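Local coordinates for protein C alpha-dehydrogenase (Sphingobium sp. SYK-6, PDB 4YAG) that binds NADH and, as a short-chain dehydrogenase/reductase, probably oxidises the C-alpha alcohol of lignin-derived beta-aryl ethers using NAD+, at residues Gly13-Ile17 with Pro188-Arg194; Ile37-His41 with Glu197-Pro203. All coordinates share one frame; numbering follows the deposited sequence.

Interaction 1. Residues Gly13-Ile17 with Pro188-Arg194; sequences GASGI and PGPIKSR. With NAI (1,4-dihydronicotinamide adenine dinucleotide), chain C.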
loop_
_atom_site.group_PDB
_atom_site.type_symbol
_atom_site.label_atom_id
_atom_site.label_comp_id
_atom_site.label_asym_id
_atom_site.label_seq_id
_atom_site.Cartn_x
_atom_site.Cartn_y
_atom_site.Cartn_z
ATOM N N GLY A 13 -2.429 -13.399 17.403
ATOM C CA GLY A 13 -3.518 -14.082 18.063
ATOM C C GLY A 13 -3.464 -14.093 19.583
ATOM O O GLY A 13 -4.409 -14.539 20.235
ATOM N N ALA A 14 -2.369 -13.599 20.149
ATOM C CA ALA A 14 -2.172 -13.683 21.596
ATOM C C ALA A 14 -2.450 -12.385 22.350
ATOM O O ALA A 14 -2.177 -12.282 23.557
ATOM C CB ALA A 14 -0.755 -14.174 21.891
ATOM N N SER A 15 -2.996 -11.391 21.659
ATOM C CA SER A 15 -3.372 -10.152 22.308
ATOM C C SER A 15 -4.494 -9.474 21.532
ATOM O O SER A 15 -4.713 -9.769 20.352
ATOM C CB SER A 15 -2.166 -9.214 22.366
ATOM O OG SER A 15 -2.460 -8.022 23.070
ATOM N N GLY A 16 -5.207 -8.572 22.204
ATOM C CA GLY A 16 -6.056 -7.616 21.502
ATOM C C GLY A 16 -7.095 -8.262 20.598
ATOM O O GLY A 16 -7.769 -9.222 20.970
ATOM N N ILE A 17 -7.280 -7.668 19.420
ATOM C CA ILE A 17 -8.277 -8.136 18.463
ATOM C C ILE A 17 -8.093 -9.607 18.094
ATOM O O ILE A 17 -9.052 -10.388 18.077
ATOM C CB ILE A 17 -8.240 -7.252 17.212
ATOM C CG1 ILE A 17 -8.696 -5.830 17.581
ATOM C CG2 ILE A 17 -9.073 -7.841 16.095
ATOM C CD1 ILE A 17 -8.580 -4.829 16.433
ATOM N N PRO A 188 -11.250 -1.818 11.886
ATOM C CA PRO A 188 -11.704 -1.353 13.187
ATOM C C PRO A 188 -11.542 0.140 13.435
ATOM O O PRO A 188 -10.668 0.813 12.869
ATOM C CB PRO A 188 -10.804 -2.119 14.174
ATOM C CG PRO A 188 -10.207 -3.257 13.392
ATOM C CD PRO A 188 -10.071 -2.690 11.996
ATOM N N GLY A 189 -12.391 0.618 14.341
ATOM C CA GLY A 189 -12.179 1.823 15.111
ATOM C C GLY A 189 -11.479 1.443 16.405
ATOM O O GLY A 189 -10.796 0.434 16.465
ATOM N N PRO A 190 -11.643 2.251 17.448
ATOM C CA PRO A 190 -10.889 2.009 18.697
ATOM C C PRO A 190 -11.316 0.763 19.472
ATOM O O PRO A 190 -12.446 0.686 19.957
ATOM C CB PRO A 190 -11.149 3.273 19.512
ATOM C CG PRO A 190 -11.709 4.274 18.559
ATOM C CD PRO A 190 -12.409 3.506 17.486
ATOM N N ILE A 191 -10.402 -0.206 19.565
ATOM C CA ILE A 191 -10.621 -1.452 20.292
ATOM C C ILE A 191 -9.592 -1.545 21.412
ATOM O O ILE A 191 -8.413 -1.229 21.213
ATOM C CB ILE A 191 -10.438 -2.683 19.387
ATOM C CG1 ILE A 191 -11.103 -2.488 18.011
ATOM C CG2 ILE A 191 -10.922 -3.966 20.086
ATOM C CD1 ILE A 191 -12.570 -2.241 18.076
ATOM N N LYS A 192 -10.035 -1.987 22.582
ATOM C CA LYS A 192 -9.110 -2.239 23.690
ATOM C C LYS A 192 -8.086 -3.288 23.286
ATOM O O LYS A 192 -8.437 -4.382 22.870
ATOM C CB LYS A 192 -9.852 -2.737 24.928
ATOM C CG LYS A 192 -10.807 -1.747 25.533
ATOM C CD LYS A 192 -11.428 -2.314 26.811
ATOM C CE LYS A 192 -12.467 -1.377 27.397
ATOM N NZ LYS A 192 -13.245 -2.030 28.482
ATOM N N SER A 193 -6.813 -2.957 23.420
ATOM C CA SER A 193 -5.749 -3.856 23.008
ATOM C C SER A 193 -4.433 -3.424 23.628
ATOM O O SER A 193 -4.404 -2.525 24.465
ATOM C CB SER A 193 -5.620 -3.895 21.492
ATOM O OG SER A 193 -4.900 -2.759 21.013
ATOM N N ARG A 194 -3.345 -4.051 23.193
ATOM C CA ARG A 194 -2.023 -3.696 23.685
ATOM C C ARG A 194 -1.132 -3.119 22.584
ATOM O O ARG A 194 0.096 -3.197 22.672
ATOM C CB ARG A 194 -1.366 -4.907 24.352
ATOM C CG ARG A 194 -2.043 -5.241 25.661
ATOM C CD ARG A 194 -1.331 -6.336 26.452
ATOM N NE ARG A 194 -1.622 -7.656 25.903
ATOM C CZ ARG A 194 -1.226 -8.794 26.477
ATOM N NH1 ARG A 194 -0.495 -8.746 27.579
ATOM N NH2 ARG A 194 -1.533 -9.965 25.936
HETATM P PA NAI C . -2.180 -5.855 20.005
HETATM O O1A NAI C . -0.779 -5.315 20.098
HETATM O O2A NAI C . -2.935 -6.032 21.307
HETATM O O5B NAI C . -2.185 -7.225 19.233
HETATM C C5B NAI C . -1.319 -7.413 18.152
HETATM C C4B NAI C . -0.483 -8.603 18.409
HETATM O O4B NAI C . 0.277 -8.781 17.169
HETATM C C3B NAI C . 0.463 -8.512 19.523
HETATM O O3B NAI C . 0.353 -9.631 20.427
HETATM C C2B NAI C . 1.766 -8.423 18.894
HETATM O O2B NAI C . 2.833 -8.969 19.683
HETATM C C1B NAI C . 1.608 -9.086 17.600
HETATM N N9A NAI C . 2.571 -8.676 16.612
HETATM C C8A NAI C . 3.040 -7.406 16.348
HETATM N N7A NAI C . 3.973 -7.448 15.387
HETATM C C5A NAI C . 4.131 -8.749 14.983
HETATM C C6A NAI C . 4.924 -9.421 14.052
HETATM N N6A NAI C . 5.879 -8.712 13.311
HETATM N N1A NAI C . 4.813 -10.767 13.908
HETATM C C2A NAI C . 3.935 -11.463 14.668
HETATM N N3A NAI C . 3.152 -10.868 15.580
HETATM C C4A NAI C . 3.233 -9.530 15.762
HETATM O O3 NAI C . -2.930 -4.789 19.101
HETATM P PN NAI C . -4.301 -4.889 18.258
HETATM O O1N NAI C . -5.164 -6.073 18.673
HETATM O O2N NAI C . -4.962 -3.547 18.451
HETATM O O5D NAI C . -3.786 -5.075 16.747
HETATM C C5D NAI C . -4.382 -6.016 15.850
HETATM C C4D NAI C . -4.617 -5.373 14.532
HETATM O O4D NAI C . -5.735 -4.421 14.677
HETATM C C3D NAI C . -3.482 -4.605 14.013
HETATM O O3D NAI C . -3.293 -4.928 12.620
HETATM C C2D NAI C . -3.852 -3.201 14.171
HETATM O O2D NAI C . -3.198 -2.380 13.195
HETATM C C1D NAI C . -5.290 -3.196 13.982
HETATM N N1N NAI C . -6.077 -2.133 14.488
HETATM C C2N NAI C . -6.269 -1.898 15.828
HETATM C C3N NAI C . -7.082 -0.852 16.232
HETATM C C7N NAI C . -7.310 -0.576 17.679
HETATM O O7N NAI C . -7.918 0.443 18.071
HETATM N N7N NAI C . -6.874 -1.596 18.630
HETATM C C4N NAI C . -7.721 -0.033 15.315
HETATM C C5N NAI C . -7.562 -0.317 13.971
HETATM C C6N NAI C . -6.763 -1.357 13.569
#
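Ile17, Arg194 and Ser15 bring these segments together, an apolar meeting at one end and a polar one at the other. Ile17 and Ile191 run across each other at about a right angle, with Ile17 CD1 3.8 Å from Ile191 CG1. Ile17 CD1 also meets the ring of Pro188 through its CG and closes on the cofactor, coming 3.4 Å from NAI O4D. At the polar end the Arg194 chain bends at CG-CD (chi3 -78°), which turns NE back to Ser15. Arg194 NE donates to Ser15 OG at 3.0 Å, with an N-H...O angle of 157°. Past that bond the guanidinium continues to a salt bridge with Glu44. Ser15 OG, placed opposite its own backbone N, in turn donates to NAI O2A at 2.7 Å, an oxygen that also accepts from the backbone N of Arg194.

The segment 13-17 belongs to the glycine-rich loop of the Rossmann fold, which leads into helix 16-27. The backbone here faces the diphosphate: Ile17 N donates to NAI O1N at 2.8 Å, and Gly16 CA passes 3.3 Å from the same oxygen. From the other segment, Ser193 OG donates to NAI O2N. Farther along, the carboxamide is held by a reciprocal pair, Ile191 N to O7N at 3.0 Å and N7N to Ile191 O.

Interaction 2. Residues Ile37-His41 with Glu197-Pro203; sequences IRQDH and ESGQNRP. With NAI (1,4-dihydronicotinamide adenine dinucleotide), chain C.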
loop_
_atom_site.group_PDB
_atom_site.type_symbol
_atom_site.label_atom_id
_atom_site.label_comp_id
_atom_site.label_asym_id
_atom_site.label_seq_id
_atom_site.Cartn_x
_atom_site.Cartn_y
_atom_site.Cartn_z
ATOM N N ILE A 37 4.828 -12.503 17.781
ATOM C CA ILE A 37 6.235 -12.218 17.973
ATOM C C ILE A 37 6.600 -12.109 19.467
ATOM O O ILE A 37 7.772 -12.152 19.828
ATOM C CB ILE A 37 6.629 -10.915 17.193
ATOM C CG1 ILE A 37 8.133 -10.870 16.924
ATOM C CG2 ILE A 37 6.172 -9.679 17.937
ATOM C CD1 ILE A 37 8.515 -9.738 15.985
ATOM N N ARG A 38 5.594 -11.984 20.331
ATOM C CA ARG A 38 5.809 -11.791 21.761
ATOM C C ARG A 38 5.599 -13.085 22.539
ATOM O O ARG A 38 4.467 -13.552 22.669
ATOM C CB ARG A 38 4.858 -10.715 22.283
ATOM C CG ARG A 38 5.246 -9.290 21.857
ATOM C CD ARG A 38 6.334 -8.686 22.715
ATOM N NE ARG A 38 5.927 -8.549 24.117
ATOM C CZ ARG A 38 5.221 -7.527 24.593
ATOM N NH1 ARG A 38 4.833 -6.539 23.784
ATOM N NH2 ARG A 38 4.876 -7.504 25.872
ATOM N N GLN A 39 6.684 -13.652 23.048
ATOM C CA GLN A 39 6.595 -14.892 23.806
ATOM C C GLN A 39 5.744 -14.710 25.048
ATOM O O GLN A 39 4.996 -15.625 25.417
ATOM C CB GLN A 39 7.974 -15.409 24.207
ATOM C CG GLN A 39 7.917 -16.820 24.824
ATOM C CD GLN A 39 7.365 -17.855 23.863
ATOM O OE1 GLN A 39 7.947 -18.122 22.810
ATOM N NE2 GLN A 39 6.234 -18.461 24.228
ATOM N N ASP A 40 5.832 -13.549 25.686
ATOM C CA ASP A 40 5.049 -13.328 26.903
ATOM C C ASP A 40 3.541 -13.282 26.614
ATOM O O ASP A 40 2.740 -13.811 27.403
ATOM C CB ASP A 40 5.529 -12.103 27.699
ATOM C CG ASP A 40 5.521 -10.814 26.898
ATOM O OD1 ASP A 40 5.492 -10.849 25.655
ATOM O OD2 ASP A 40 5.569 -9.739 27.529
ATOM N N HIS A 41 3.161 -12.689 25.484
ATOM C CA HIS A 41 1.769 -12.720 25.057
ATOM C C HIS A 41 1.324 -14.165 24.806
ATOM O O HIS A 41 0.237 -14.562 25.229
ATOM C CB HIS A 41 1.534 -11.867 23.794
ATOM C CG HIS A 41 1.664 -10.402 24.029
ATOM N ND1 HIS A 41 1.416 -9.465 23.025
ATOM C CD2 HIS A 41 1.990 -9.670 25.112
ATOM C CE1 HIS A 41 1.572 -8.267 23.492
ATOM N NE2 HIS A 41 1.944 -8.342 24.770
ATOM N N GLU A 197 2.046 -1.138 22.950
ATOM C CA GLU A 197 3.345 -1.764 23.198
ATOM C C GLU A 197 4.110 -1.966 21.884
ATOM O O GLU A 197 5.075 -2.715 21.846
ATOM C CB GLU A 197 3.184 -3.127 23.906
ATOM C CG GLU A 197 2.426 -3.087 25.212
ATOM C CD GLU A 197 2.257 -4.463 25.867
ATOM O OE1 GLU A 197 2.481 -5.496 25.199
ATOM O OE2 GLU A 197 1.877 -4.502 27.050
ATOM N N SER A 198 3.692 -1.294 20.808
ATOM C CA SER A 198 4.311 -1.471 19.492
ATOM C C SER A 198 5.828 -1.320 19.479
ATOM O O SER A 198 6.523 -2.038 18.762
ATOM C CB SER A 198 3.697 -0.505 18.476
ATOM O OG SER A 198 2.435 -0.966 18.031
ATOM N N GLY A 199 6.359 -0.406 20.275
ATOM C CA GLY A 199 7.798 -0.238 20.352
ATOM C C GLY A 199 8.518 -1.522 20.738
ATOM O O GLY A 199 9.565 -1.847 20.174
ATOM N N GLN A 200 7.961 -2.245 21.701
ATOM C CA GLN A 200 8.496 -3.547 22.116
ATOM C C GLN A 200 8.395 -4.596 21.010
ATOM O O GLN A 200 9.115 -5.600 21.022
ATOM C CB GLN A 200 7.697 -4.130 23.283
ATOM C CG GLN A 200 7.848 -3.506 24.617
ATOM C CD GLN A 200 7.203 -4.400 25.669
ATOM O OE1 GLN A 200 7.679 -5.508 25.940
ATOM N NE2 GLN A 200 6.089 -3.953 26.217
ATOM N N ASN A 201 7.454 -4.405 20.098
ATOM C CA ASN A 201 7.136 -5.419 19.103
ATOM C C ASN A 201 7.910 -5.216 17.810
ATOM O O ASN A 201 7.930 -6.102 16.965
ATOM C CB ASN A 201 5.634 -5.439 18.788
ATOM C CG ASN A 201 4.794 -5.713 20.018
ATOM O OD1 ASN A 201 5.306 -6.243 21.005
ATOM N ND2 ASN A 201 3.497 -5.371 19.964
ATOM N N ARG A 202 8.546 -4.060 17.669
ATOM C CA ARG A 202 9.317 -3.763 16.461
ATOM C C ARG A 202 10.442 -4.786 16.312
ATOM O O ARG A 202 11.239 -4.957 17.235
ATOM C CB ARG A 202 9.932 -2.370 16.572
ATOM C CG ARG A 202 10.736 -1.935 15.353
ATOM C CD ARG A 202 11.449 -0.599 15.577
ATOM N NE ARG A 202 10.564 0.561 15.479
ATOM C CZ ARG A 202 10.583 1.488 14.510
ATOM N NH1 ARG A 202 11.430 1.423 13.487
ATOM N NH2 ARG A 202 9.721 2.494 14.564
ATOM N N PRO A 203 10.509 -5.482 15.163
ATOM C CA PRO A 203 11.611 -6.441 15.040
ATOM C C PRO A 203 12.979 -5.775 15.135
ATOM O O PRO A 203 13.151 -4.612 14.771
ATOM C CB PRO A 203 11.396 -7.054 13.657
ATOM C CG PRO A 203 9.914 -6.908 13.400
ATOM C CD PRO A 203 9.549 -5.590 14.048
HETATM P PA NAI C . -2.180 -5.855 20.005
HETATM O O1A NAI C . -0.779 -5.315 20.098
HETATM O O2A NAI C . -2.935 -6.032 21.307
HETATM O O5B NAI C . -2.185 -7.225 19.233
HETATM C C5B NAI C . -1.319 -7.413 18.152
HETATM C C4B NAI C . -0.483 -8.603 18.409
HETATM O O4B NAI C . 0.277 -8.781 17.169
HETATM C C3B NAI C . 0.463 -8.512 19.523
HETATM O O3B NAI C . 0.353 -9.631 20.427
HETATM C C2B NAI C . 1.766 -8.423 18.894
HETATM O O2B NAI C . 2.833 -8.969 19.683
HETATM C C1B NAI C . 1.608 -9.086 17.600
HETATM N N9A NAI C . 2.571 -8.676 16.612
HETATM C C8A NAI C . 3.040 -7.406 16.348
HETATM N N7A NAI C . 3.973 -7.448 15.387
HETATM C C5A NAI C . 4.131 -8.749 14.983
HETATM C C6A NAI C . 4.924 -9.421 14.052
HETATM N N6A NAI C . 5.879 -8.712 13.311
HETATM N N1A NAI C . 4.813 -10.767 13.908
HETATM C C2A NAI C . 3.935 -11.463 14.668
HETATM N N3A NAI C . 3.152 -10.868 15.580
HETATM C C4A NAI C . 3.233 -9.530 15.762
HETATM O O3 NAI C . -2.930 -4.789 19.101
HETATM P PN NAI C . -4.301 -4.889 18.258
HETATM O O1N NAI C . -5.164 -6.073 18.673
HETATM O O2N NAI C . -4.962 -3.547 18.451
HETATM O O5D NAI C . -3.786 -5.075 16.747
HETATM C C5D NAI C . -4.382 -6.016 15.850
HETATM C C4D NAI C . -4.617 -5.373 14.532
HETATM O O4D NAI C . -5.735 -4.421 14.677
HETATM C C3D NAI C . -3.482 -4.605 14.013
HETATM O O3D NAI C . -3.293 -4.928 12.620
HETATM C C2D NAI C . -3.852 -3.201 14.171
HETATM O O2D NAI C . -3.198 -2.380 13.195
HETATM C C1D NAI C . -5.290 -3.196 13.982
HETATM N N1N NAI C . -6.077 -2.133 14.488
HETATM C C2N NAI C . -6.269 -1.898 15.828
HETATM C C3N NAI C . -7.082 -0.852 16.232
HETATM C C7N NAI C . -7.310 -0.576 17.679
HETATM O O7N NAI C . -7.918 0.443 18.071
HETATM N N7N NAI C . -6.874 -1.596 18.630
HETATM C C4N NAI C . -7.721 -0.033 15.315
HETATM C C5N NAI C . -7.562 -0.317 13.971
HETATM C C6N NAI C . -6.763 -1.357 13.569
HETATM O O HOH W 1 1.680 -7.031 27.983
#
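The Arg38 guanidinium lies between two partners from different segments: Gln200 OE1 sits over the centre of one face, and His41 NE2 stands above the opposite face, displaced toward the rim. Its edge is used for bonding, with Asn201 OD1 and Asp40 OD2 both in its plane, while Glu197 OE1 approaches at a tilt. The His41 ring has Arg38 CB over one face; near its plane, the edge meets Glu197 OE1 and NAI O3B. Arg38, Asp40 and Glu197 form a salt-bridge network beside the adenosine half of the cofactor, where the turn after strand 31-36 of the Rossmann fold faces the short helix 198-201.

Asp40 is gripped side-on, Arg38 NE reaching Asp40 OD1 at 2.8 Å and Arg38 NH2 reaching OD2, each through a syn lone pair. Two bends, at chi2 -81° and chi3 -62°, fold the Arg38 chain back so that its head can serve both segments. Arg38 NH1 then donates to Asn201 OD1 at 2.8 Å, nearly straight at 167° and on a lone pair in the carbonyl plane. Arg38 NH1 also donates to Glu197 OE1 at 2.9 Å, as part of a salt bridge, from above the carboxylate plane. His41 NE2 donates to the same Glu197 OE1 at 2.9 Å, on its syn lone pair. On the other side of the ring, His41 ND1 donates to NAI O3B at 2.8 Å, so a bond at each nitrogen fixes the ring in rotation.

Ile37 CG2 rests against the adenine, 3.7 Å from NAI C4A, and CD1 extends past it toward Asn201 O and Pro203 CG. Beyond the network, a water donates to Glu197 OE2 at 2.7 Å.

In the fold
From the N terminus, the chain leaves strand 7-11 and enters 13-17, then runs through helix 16-27 and strand 31-36 to 37-41. It returns only after strand 181-187, at 188-194, followed closely by 197-203. Interaction 1 therefore closes a loop of 170 intervening residues and interaction 2 one of 155, and the two cross, because their segments alternate. Both tie the turns after the early strands to the region following strand 181-187. Their centres lie about 14 Å apart along one NADH, yet they touch through His41: its CD2 is 3.6 Å from Arg194 CZ, and its ND1 is 3.7 Å from Ser15 CB.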